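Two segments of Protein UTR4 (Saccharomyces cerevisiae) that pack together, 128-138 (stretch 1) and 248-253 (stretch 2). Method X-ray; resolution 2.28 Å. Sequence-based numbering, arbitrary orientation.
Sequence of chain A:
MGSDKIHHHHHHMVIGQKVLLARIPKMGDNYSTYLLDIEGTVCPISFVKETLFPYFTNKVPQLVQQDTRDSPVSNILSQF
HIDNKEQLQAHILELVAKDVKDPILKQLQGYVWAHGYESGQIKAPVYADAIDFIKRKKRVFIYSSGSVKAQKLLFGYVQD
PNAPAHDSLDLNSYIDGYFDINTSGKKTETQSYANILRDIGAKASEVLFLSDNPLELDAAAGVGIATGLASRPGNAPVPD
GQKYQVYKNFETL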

# COMPACT_ATOMS: atom_id res chain seq x y z
N ALA A 128 6.25 3.78 14.00
CA ALA A 128 6.19 5.08 14.69
C ALA A 128 7.07 6.19 14.03
O ALA A 128 6.61 7.30 13.80
CB ALA A 128 6.52 4.92 16.12
N ASP A 129 8.30 5.85 13.67
CA ASP A 129 9.20 6.78 13.00
C ASP A 129 8.72 7.19 11.58
O ASP A 129 9.07 8.26 11.09
CB ASP A 129 10.61 6.19 12.93
CG ASP A 129 10.70 4.98 12.02
OD1 ASP A 129 10.14 3.94 12.41
OD2 ASP A 129 11.30 5.09 10.91
N ALA A 130 7.96 6.33 10.91
CA ALA A 130 7.41 6.66 9.57
C ALA A 130 6.24 7.64 9.73
O ALA A 130 6.04 8.48 8.87
CB ALA A 130 6.98 5.40 8.81
N ILE A 131 5.47 7.49 10.82
CA ILE A 131 4.39 8.43 11.17
C ILE A 131 4.96 9.83 11.39
O ILE A 131 4.43 10.79 10.87
CB ILE A 131 3.56 7.97 12.46
CG1 ILE A 131 2.73 6.72 12.14
CG2 ILE A 131 2.61 9.05 12.93
CD1 ILE A 131 2.11 6.05 13.38
N ASP A 132 6.01 9.92 12.20
CA ASP A 132 6.68 11.19 12.52
C ASP A 132 7.28 11.85 11.28
O ASP A 132 7.21 13.07 11.15
CB ASP A 132 7.81 10.99 13.54
CG ASP A 132 7.33 10.55 14.91
OD1 ASP A 132 6.12 10.65 15.26
OD2 ASP A 132 8.22 10.10 15.67
N PHE A 133 7.90 11.03 10.43
CA PHE A 133 8.50 11.46 9.16
C PHE A 133 7.46 12.11 8.24
O PHE A 133 7.67 13.20 7.75
CB PHE A 133 9.14 10.24 8.49
CG PHE A 133 9.75 10.52 7.15
CD1 PHE A 133 8.99 10.39 5.98
CD2 PHE A 133 11.10 10.88 7.04
CE1 PHE A 133 9.56 10.61 4.73
CE2 PHE A 133 11.68 11.11 5.80
CZ PHE A 133 10.92 10.96 4.64
N ILE A 134 6.35 11.40 8.03
CA ILE A 134 5.21 11.87 7.21
C ILE A 134 4.61 13.16 7.76
O ILE A 134 4.25 14.03 6.99
CB ILE A 134 4.14 10.74 7.08
CG1 ILE A 134 4.67 9.62 6.16
CG2 ILE A 134 2.81 11.25 6.48
CD1 ILE A 134 3.83 8.32 6.21
N LYS A 135 4.47 13.26 9.09
CA LYS A 135 3.95 14.47 9.73
C LYS A 135 4.88 15.68 9.65
O LYS A 135 4.39 16.79 9.75
CB LYS A 135 3.58 14.24 11.20
CG LYS A 135 2.34 13.39 11.42
CD LYS A 135 1.94 13.42 12.91
CE LYS A 135 0.60 12.75 13.10
NZ LYS A 135 0.07 12.88 14.49
N ARG A 136 6.20 15.47 9.54
CA ARG A 136 7.16 16.59 9.53
C ARG A 136 7.69 17.07 8.19
O ARG A 136 8.01 18.25 8.06
CB ARG A 136 8.35 16.33 10.47
CG ARG A 136 9.42 15.40 10.02
CD ARG A 136 10.58 15.48 10.97
NE ARG A 136 11.57 14.48 10.58
CZ ARG A 136 11.55 13.21 10.93
NH1 ARG A 136 10.60 12.72 11.73
NH2 ARG A 136 12.50 12.40 10.48
N LYS A 137 7.77 16.17 7.20
CA LYS A 137 8.29 16.53 5.89
C LYS A 137 7.22 17.31 5.11
O LYS A 137 6.05 16.99 5.16
CB LYS A 137 8.78 15.30 5.13
CG LYS A 137 9.97 14.59 5.77
CD LYS A 137 11.17 15.50 5.95
CE LYS A 137 12.36 14.76 6.45
NZ LYS A 137 13.47 15.73 6.56
N LYS A 138 7.66 18.31 4.35
CA LYS A 138 6.74 19.16 3.61
C LYS A 138 6.08 18.57 2.39
O LYS A 138 4.94 18.89 2.11
CB LYS A 138 7.41 20.51 3.34
CG LYS A 138 7.34 21.28 4.66
CD LYS A 138 8.21 22.40 4.75
CE LYS A 138 8.21 22.90 6.16
NZ LYS A 138 6.90 23.21 6.77
N LYS A 248 17.41 1.90 8.50
CA LYS A 248 16.68 1.02 9.42
C LYS A 248 15.44 1.74 9.97
O LYS A 248 14.50 1.11 10.44
CB LYS A 248 17.56 0.58 10.59
CG LYS A 248 18.83 -0.18 10.20
CD LYS A 248 18.58 -1.58 9.66
N ASN A 249 15.48 3.07 9.94
CA ASN A 249 14.37 3.92 10.34
C ASN A 249 14.55 5.31 9.73
O ASN A 249 15.63 5.60 9.19
CB ASN A 249 14.29 4.02 11.85
CG ASN A 249 15.58 4.49 12.46
OD1 ASN A 249 15.99 5.64 12.27
ND2 ASN A 249 16.22 3.61 13.22
N PHE A 250 13.53 6.16 9.84
CA PHE A 250 13.58 7.49 9.23
C PHE A 250 13.89 8.67 10.17
O PHE A 250 13.81 9.81 9.72
CB PHE A 250 12.31 7.76 8.39
CG PHE A 250 11.95 6.64 7.41
CD1 PHE A 250 12.93 5.75 6.87
CD2 PHE A 250 10.65 6.54 6.95
CE1 PHE A 250 12.56 4.74 5.96
CE2 PHE A 250 10.29 5.59 6.03
CZ PHE A 250 11.24 4.67 5.53
N GLU A 251 14.31 8.40 11.40
CA GLU A 251 14.67 9.45 12.38
C GLU A 251 15.72 10.45 11.89
O GLU A 251 15.56 11.63 12.12
CB GLU A 251 15.16 8.85 13.71
CG GLU A 251 14.06 8.23 14.53
CD GLU A 251 14.56 7.50 15.79
OE1 GLU A 251 15.63 7.87 16.35
OE2 GLU A 251 13.86 6.54 16.21
N THR A 252 16.73 9.97 11.17
CA THR A 252 17.83 10.84 10.70
C THR A 252 17.53 11.64 9.42
O THR A 252 18.30 12.54 9.10
CB THR A 252 19.17 10.06 10.47
OG1 THR A 252 19.11 9.27 9.26
CG2 THR A 252 19.50 9.17 11.65
N LEU A 253 16.45 11.32 8.71
CA LEU A 253 16.11 11.99 7.44
C LEU A 253 15.43 13.35 7.57
O LEU A 253 14.70 13.63 8.51
CB LEU A 253 15.27 11.06 6.54
CG LEU A 253 16.05 9.88 5.97
CD1 LEU A 253 15.11 8.88 5.33
CD2 LEU A 253 17.14 10.33 4.99
OXT LEU A 253 15.60 14.21 6.69

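Residues 128-136 form a helix, and Asn 249 to Glu 251 and Leu 253, near the end of the chain, pack against it and the residue that follows it. Stretch 2 has no regular helix or strand, but a type I beta turn runs from Phe 250 to Leu 253, with Leu 253 N hydrogen-bonded to Phe 250 O at 3.2 Å. The backbones come nearest at Asp 129 and Phe 250, whose CA atoms are 5.8 Å apart. The contact buries 404 Å², both sides summed.

Asp 129 points toward stretch 2. Its OD2 accepts a hydrogen bond from Phe 250 N at 2.7 Å. The N-H...O angle of 166° is nearly straight, so the carboxylate is well aligned with the backbone NH of the first residue of the turn. The same OD2 lies 3.3 Å from Asn 249 CB.

Ala 130 is small and buried. Its CB lies 4.3 Å from Phe 250 CD2, a loose apolar contact.

Phe 133 follows one helical turn after Asp 129. The edge of the Phe 250 ring meets its face, with centroids 5.3 Å apart and planes at 59°. Phe 133 CD2 also approaches Phe 250 CB at 3.6 Å. At the edge of the Phe 133 ring, CE2 packs against Leu 253 CB at 3.7 Å. These contacts bring apolar groups together between the polar contacts of Asp 129 and those of Arg 136 in the sequence.

Arg 136 points toward the turn, with chi1 in p and chi2 and chi3 in t. Its NH2 donates to Leu 253 O at 3.2 Å, with an angle of 176°. A weak hydrogen bond runs from Arg 136 NH2 to Phe 250 O at 3.0 Å, where the angle falls to 124°. One nitrogen thus links both ends of the turn.

Lys 137 is the first residue to leave helical geometry. Its NZ forms a salt bridge with Leu 253 OXT at 2.6 Å. The positive amine meets the negative C-terminal carboxylate, so the chain end is held by charge as well as by packing.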